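Local coordinates for protein Myo-inositol dehydrogenase (Corynebacterium glutamicum, PDB 3EUW) that probably oxidises myo-inositol with NAD+ as the hydride acceptor, as an inositol 2-dehydrogenase of the Gfo/Idh/MocA family, at residues H78-L81 with I82-V86; F293-G296 with I297-Q301. All blocks are in the same frame, centred on the assembly; numbering follows the deposited sequence.

Contact 1 of 2, residues H78-L81 with I82-V86; sequences HVDL and ITRAV
His78 meets Ile82 through its carbonyl: Ile82 N donates to His78 O at 3.0 Å, and CG1 of Ile82 lies beside the same oxygen, also 3.0 Å from it. With CG1 held beside its own backbone N (chi1 -75°), the Ile82 chain runs back along the preceding turn. The His78 imidazole leads away from this turn; its ND1 is bonded to Pro97 O and its NE2 to Ser73 O.

Val79 offers its carbonyl oxygen to two donors of one residue. Thr83 N reaches Val79 O at 3.1 Å and Thr83 OG1 reaches it at 2.7 Å, from opposite faces of the carbonyl plane; the hydroxyl bond holds the Thr83 side chain folded back over the preceding turn. The Val79 and Thr83 side chains run side by side in the same direction, and both also touch Cys108 of helix 102-112.

These turns belong to helix 78-87, the crossover of the beta-alpha-beta unit between strands 68-71 and 92-94 in the Rossmann fold. His78, Leu81 and Ile82 lie against Ile71 of the first strand.

Asp80 joins Arg84 twice. Arg84 N donates to Asp80 O at 3.0 Å, the ordinary helical bond. Outside the backbone, Arg84 NE approaches the syn side of Asp80 OD1 at 3.3 Å (N-H...acceptor angle 162°), a long salt bridge in which the carboxylate lies at the guanidinium edge with the two planes 88° apart. The stronger partner of the Arg84 guanidinium is Asp58, whose OD1 forms a salt bridge with NH1; the positive charge is probably shared between the two acids.

Leu81 O receives Ala85 N at 3.0 Å and lies 3.3 Å from Ala85 CB, while the Ala85 methyl also packs on Ile69 and Phe61.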
ATOM      1  N   HIS A  78     -30.234  17.529 -24.799  1.00 25.25           N
ATOM      2  CA  HIS A  78     -30.802  16.593 -23.839  1.00 25.98           C
ATOM      3  C   HIS A  78     -32.297  16.704 -23.546  1.00 27.67           C
ATOM      4  O   HIS A  78     -32.984  15.687 -23.509  1.00 27.85           O
ATOM      5  CB  HIS A  78     -29.997  16.637 -22.536  1.00 25.35           C
ATOM      6  CG  HIS A  78     -28.594  16.128 -22.684  1.00 26.33           C
ATOM      7  ND1 HIS A  78     -27.747  15.949 -21.610  1.00 25.46           N
ATOM      8  CD2 HIS A  78     -27.889  15.761 -23.782  1.00 23.12           C
ATOM      9  CE1 HIS A  78     -26.582  15.494 -22.040  1.00 24.94           C
ATOM     10  NE2 HIS A  78     -26.643  15.371 -23.354  1.00 26.40           N
ATOM     11  N   VAL A  79     -32.808  17.914 -23.334  1.00 27.45           N
ATOM     12  CA  VAL A  79     -34.228  18.068 -23.056  1.00 28.14           C
ATOM     13  C   VAL A  79     -35.063  17.658 -24.258  1.00 29.83           C
ATOM     14  O   VAL A  79     -36.122  17.056 -24.110  1.00 31.23           O
ATOM     15  CB  VAL A  79     -34.592  19.521 -22.685  1.00 28.60           C
ATOM     16  CG1 VAL A  79     -36.112  19.711 -22.727  1.00 25.78           C
ATOM     17  CG2 VAL A  79     -34.071  19.837 -21.294  1.00 27.93           C
ATOM     18  N   ASP A  80     -34.578  17.985 -25.450  1.00 31.49           N
ATOM     19  CA  ASP A  80     -35.291  17.657 -26.675  1.00 31.48           C
ATOM     20  C   ASP A  80     -35.394  16.151 -26.882  1.00 31.62           C
ATOM     21  O   ASP A  80     -36.491  15.618 -27.051  1.00 30.05           O
ATOM     22  CB  ASP A  80     -34.596  18.298 -27.880  1.00 34.58           C
ATOM     23  CG  ASP A  80     -35.269  17.946 -29.203  1.00 37.82           C
ATOM     24  OD1 ASP A  80     -36.491  18.172 -29.334  1.00 36.79           O
ATOM     25  OD2 ASP A  80     -34.572  17.444 -30.114  1.00 39.27           O
ATOM     26  N   LEU A  81     -34.250  15.467 -26.859  1.00 31.03           N
ATOM     27  CA  LEU A  81     -34.223  14.022 -27.059  1.00 29.99           C
ATOM     28  C   LEU A  81     -34.980  13.255 -25.965  1.00 29.78           C
ATOM     29  O   LEU A  81     -35.676  12.276 -26.251  1.00 27.92           O
ATOM     30  CB  LEU A  81     -32.776  13.538 -27.155  1.00 29.43           C
ATOM     31  CG  LEU A  81     -32.062  14.027 -28.420  1.00 30.95           C
ATOM     32  CD1 LEU A  81     -30.587  13.662 -28.374  1.00 29.85           C
ATOM     33  CD2 LEU A  81     -32.721  13.406 -29.642  1.00 29.50           C
ATOM     34  N   ILE A  82     -34.852  13.699 -24.722  1.00 27.27           N
ATOM     35  CA  ILE A  82     -35.555  13.040 -23.638  1.00 27.80           C
ATOM     36  C   ILE A  82     -37.057  13.101 -23.898  1.00 29.46           C
ATOM     37  O   ILE A  82     -37.746  12.087 -23.826  1.00 30.09           O
ATOM     38  CB  ILE A  82     -35.251  13.713 -22.279  1.00 27.97           C
ATOM     39  CG1 ILE A  82     -33.839  13.321 -21.816  1.00 27.54           C
ATOM     40  CG2 ILE A  82     -36.314  13.326 -21.245  1.00 24.07           C
ATOM     41  CD1 ILE A  82     -33.381  14.010 -20.535  1.00 26.69           C
ATOM     42  N   THR A  83     -37.547  14.299 -24.210  1.00 30.09           N
ATOM     43  CA  THR A  83     -38.960  14.525 -24.469  1.00 31.24           C
ATOM     44  C   THR A  83     -39.490  13.672 -25.626  1.00 32.01           C
ATOM     45  O   THR A  83     -40.475  12.957 -25.470  1.00 31.91           O
ATOM     46  CB  THR A  83     -39.230  16.021 -24.779  1.00 32.33           C
ATOM     47  OG1 THR A  83     -38.820  16.828 -23.665  1.00 31.98           O
ATOM     48  CG2 THR A  83     -40.706  16.251 -25.040  1.00 32.52           C
ATOM     49  N   ARG A  84     -38.838  13.742 -26.780  1.00 32.62           N
ATOM     50  CA  ARG A  84     -39.270  12.967 -27.939  1.00 33.88           C
ATOM     51  C   ARG A  84     -39.347  11.472 -27.648  1.00 34.47           C
ATOM     52  O   ARG A  84     -40.322  10.806 -28.002  1.00 32.92           O
ATOM     53  CB  ARG A  84     -38.319  13.164 -29.116  1.00 35.99           C
ATOM     54  CG  ARG A  84     -38.188  14.585 -29.627  1.00 40.73           C
ATOM     55  CD  ARG A  84     -37.499  14.542 -30.981  1.00 45.28           C
ATOM     56  NE  ARG A  84     -37.171  15.854 -31.526  1.00 47.66           N
ATOM     57  CZ  ARG A  84     -36.876  16.064 -32.805  1.00 49.41           C
ATOM     58  NH1 ARG A  84     -36.881  15.048 -33.661  1.00 49.81           N
ATOM     59  NH2 ARG A  84     -36.566  17.283 -33.226  1.00 51.11           N
ATOM     60  N   ALA A  85     -38.305  10.946 -27.016  1.00 33.80           N
ATOM     61  CA  ALA A  85     -38.258   9.525 -26.705  1.00 34.99           C
ATOM     62  C   ALA A  85     -39.378   9.139 -25.750  1.00 34.83           C
ATOM     63  O   ALA A  85     -40.133   8.202 -26.006  1.00 34.77           O
ATOM     64  CB  ALA A  85     -36.907   9.168 -26.105  1.00 34.82           C
ATOM     65  N   VAL A  86     -39.484   9.867 -24.649  1.00 35.24           N
ATOM     66  CA  VAL A  86     -40.511   9.592 -23.658  1.00 36.46           C
ATOM     67  C   VAL A  86     -41.927   9.718 -24.237  1.00 36.15           C
ATOM     68  O   VAL A  86     -42.795   8.905 -23.931  1.00 36.23           O
ATOM     69  CB  VAL A  86     -40.350  10.531 -22.433  1.00 35.98           C
ATOM     70  CG1 VAL A  86     -41.570  10.454 -21.547  1.00 38.00           C
ATOM     71  CG2 VAL A  86     -39.123  10.130 -21.638  1.00 36.75           C
TER

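Contact 2 of 2, residues F293-G296 with I297-Q301; sequences FAQG and IRDGQ
Ile297 lies over the ring of Phe293, one turn earlier in helix 283-299. From the branch point outward, its CB is 3.4 Å from Ala294 O. CG1 then passes Phe293 O at 3.2 Å, because chi1 of -68° sets this branch beside the backbone N. At the tip, CD1 stands 3.7 Å from the centroid of the Phe293 ring and 13° off its normal, a CH-pi contact over the face. Phe303, in the loop after the helix, also meets the Phe293 ring. Ile297 touches Leu5 of strand 5-10 and Pro91, which places this side of the helix against the Rossmann domain.

On the exposed side Gln295, bent at chi2 (58°), turns its amide to Asp299. Its NE2 donates to Asp299 OD2 at 2.7 Å, within the amide plane but from above the carboxylate plane. The helix stops just beyond: Gly300 N still donates to Gly296 O at 2.9 Å, yet Gly300 has left helical geometry with positive phi.

The last turn thus pairs an apolar CH-pi contact with a solvent-side amide-carboxylate bond, and the amide hydrogen probably offsets part of the charge that Asp299 brings near the carbonyl oxygen of Gln295.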
ATOM      1  N   PHE A 293     -29.521  -0.520 -17.594  1.00 19.21           N
ATOM      2  CA  PHE A 293     -30.466   0.152 -18.474  1.00 19.56           C
ATOM      3  C   PHE A 293     -31.289  -0.907 -19.172  1.00 20.83           C
ATOM      4  O   PHE A 293     -32.506  -0.801 -19.261  1.00 19.23           O
ATOM      5  CB  PHE A 293     -29.721   0.996 -19.510  1.00 19.10           C
ATOM      6  CG  PHE A 293     -30.619   1.752 -20.447  1.00 17.94           C
ATOM      7  CD1 PHE A 293     -31.684   2.500 -19.966  1.00 16.91           C
ATOM      8  CD2 PHE A 293     -30.364   1.758 -21.816  1.00 18.25           C
ATOM      9  CE1 PHE A 293     -32.479   3.248 -20.825  1.00 16.83           C
ATOM     10  CE2 PHE A 293     -31.152   2.499 -22.684  1.00 18.09           C
ATOM     11  CZ  PHE A 293     -32.213   3.248 -22.187  1.00 17.36           C
ATOM     12  N   ALA A 294     -30.609  -1.935 -19.666  1.00 22.20           N
ATOM     13  CA  ALA A 294     -31.276  -3.031 -20.349  1.00 22.25           C
ATOM     14  C   ALA A 294     -32.300  -3.717 -19.435  1.00 23.25           C
ATOM     15  O   ALA A 294     -33.424  -3.987 -19.852  1.00 24.54           O
ATOM     16  CB  ALA A 294     -30.247  -4.042 -20.837  1.00 20.48           C
ATOM     17  N   GLN A 295     -31.919  -3.996 -18.193  1.00 23.38           N
ATOM     18  CA  GLN A 295     -32.826  -4.662 -17.264  1.00 24.83           C
ATOM     19  C   GLN A 295     -34.029  -3.775 -16.949  1.00 25.11           C
ATOM     20  O   GLN A 295     -35.126  -4.274 -16.726  1.00 24.77           O
ATOM     21  CB  GLN A 295     -32.087  -5.039 -15.976  1.00 27.96           C
ATOM     22  CG  GLN A 295     -32.889  -5.882 -14.987  1.00 31.17           C
ATOM     23  CD  GLN A 295     -33.380  -7.200 -15.580  1.00 36.80           C
ATOM     24  OE1 GLN A 295     -32.605  -7.971 -16.152  1.00 37.85           O
ATOM     25  NE2 GLN A 295     -34.675  -7.464 -15.440  1.00 38.23           N
ATOM     26  N   GLY A 296     -33.818  -2.464 -16.928  1.00 24.54           N
ATOM     27  CA  GLY A 296     -34.907  -1.542 -16.655  1.00 24.33           C
ATOM     28  C   GLY A 296     -35.888  -1.524 -17.818  1.00 26.15           C
ATOM     29  O   GLY A 296     -37.099  -1.353 -17.634  1.00 23.74           O
ATOM     30  N   ILE A 297     -35.363  -1.704 -19.026  1.00 24.87           N
ATOM     31  CA  ILE A 297     -36.201  -1.734 -20.209  1.00 27.40           C
ATOM     32  C   ILE A 297     -37.047  -3.003 -20.176  1.00 29.08           C
ATOM     33  O   ILE A 297     -38.227  -2.976 -20.521  1.00 29.07           O
ATOM     34  CB  ILE A 297     -35.343  -1.696 -21.497  1.00 25.72           C
ATOM     35  CG1 ILE A 297     -34.664  -0.323 -21.610  1.00 21.82           C
ATOM     36  CG2 ILE A 297     -36.211  -1.989 -22.726  1.00 22.55           C
ATOM     37  CD1 ILE A 297     -33.527  -0.275 -22.601  1.00 22.68           C
ATOM     38  N   ARG A 298     -36.446  -4.109 -19.743  1.00 30.61           N
ATOM     39  CA  ARG A 298     -37.156  -5.379 -19.659  1.00 33.80           C
ATOM     40  C   ARG A 298     -38.164  -5.423 -18.515  1.00 35.78           C
ATOM     41  O   ARG A 298     -39.242  -5.998 -18.666  1.00 37.79           O
ATOM     42  CB  ARG A 298     -36.173  -6.543 -19.493  1.00 33.94           C
ATOM     43  CG  ARG A 298     -35.330  -6.852 -20.722  1.00 35.96           C
ATOM     44  CD  ARG A 298     -34.627  -8.185 -20.545  1.00 37.56           C
ATOM     45  NE  ARG A 298     -33.714  -8.511 -21.637  1.00 39.11           N
ATOM     46  CZ  ARG A 298     -34.073  -8.692 -22.905  1.00 38.79           C
ATOM     47  NH1 ARG A 298     -35.343  -8.577 -23.272  1.00 36.98           N
ATOM     48  NH2 ARG A 298     -33.152  -8.997 -23.811  1.00 39.73           N
ATOM     49  N   ASP A 299     -37.812  -4.828 -17.377  1.00 36.61           N
ATOM     50  CA  ASP A 299     -38.682  -4.813 -16.198  1.00 37.51           C
ATOM     51  C   ASP A 299     -39.816  -3.802 -16.271  1.00 36.89           C
ATOM     52  O   ASP A 299     -40.928  -4.080 -15.834  1.00 37.57           O
ATOM     53  CB  ASP A 299     -37.875  -4.519 -14.925  1.00 38.74           C
ATOM     54  CG  ASP A 299     -36.896  -5.618 -14.586  1.00 40.80           C
ATOM     55  OD1 ASP A 299     -37.273  -6.801 -14.696  1.00 43.05           O
ATOM     56  OD2 ASP A 299     -35.755  -5.301 -14.196  1.00 41.49           O
ATOM     57  N   GLY A 300     -39.528  -2.624 -16.810  1.00 36.39           N
ATOM     58  CA  GLY A 300     -40.546  -1.594 -16.888  1.00 36.33           C
ATOM     59  C   GLY A 300     -40.886  -1.098 -15.493  1.00 36.82           C
ATOM     60  O   GLY A 300     -41.904  -0.433 -15.289  1.00 36.77           O
ATOM     61  N   GLN A 301     -40.022  -1.420 -14.533  1.00 37.52           N
ATOM     62  CA  GLN A 301     -40.199  -1.027 -13.136  1.00 37.92           C
ATOM     63  C   GLN A 301     -39.512   0.302 -12.774  1.00 36.56           C
ATOM     64  O   GLN A 301     -39.485   0.690 -11.604  1.00 36.37           O
ATOM     65  CB  GLN A 301     -39.664  -2.135 -12.222  1.00 40.68           C
ATOM     66  CG  GLN A 301     -40.285  -3.500 -12.475  1.00 44.93           C
ATOM     67  CD  GLN A 301     -41.591  -3.702 -11.731  1.00 47.97           C
ATOM     68  OE1 GLN A 301     -42.472  -2.836 -11.739  1.00 49.06           O
ATOM     69  NE2 GLN A 301     -41.726  -4.858 -11.088  1.00 50.46           N
TER

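Contact 1 comes first along the chain, in helix 78-87, and contact 2 follows some two hundred residues later at the end of helix 283-299. Their centres are 18 Å apart and their nearest atoms about 9 Å, so they do not touch. The six-stranded parallel Rossmann sheet relates them: contact 1 packs on strands 68-71 and 92-94, whereas contact 2 reaches Leu5 of strand 5-10 and Pro91, just ahead of strand 92-94. A helix from late in the sequence therefore returns to the N-terminal Rossmann domain, so that residues far apart in sequence pack against the same sheet. Both contacts lie within one subunit of the tetramer; no other chain touches either.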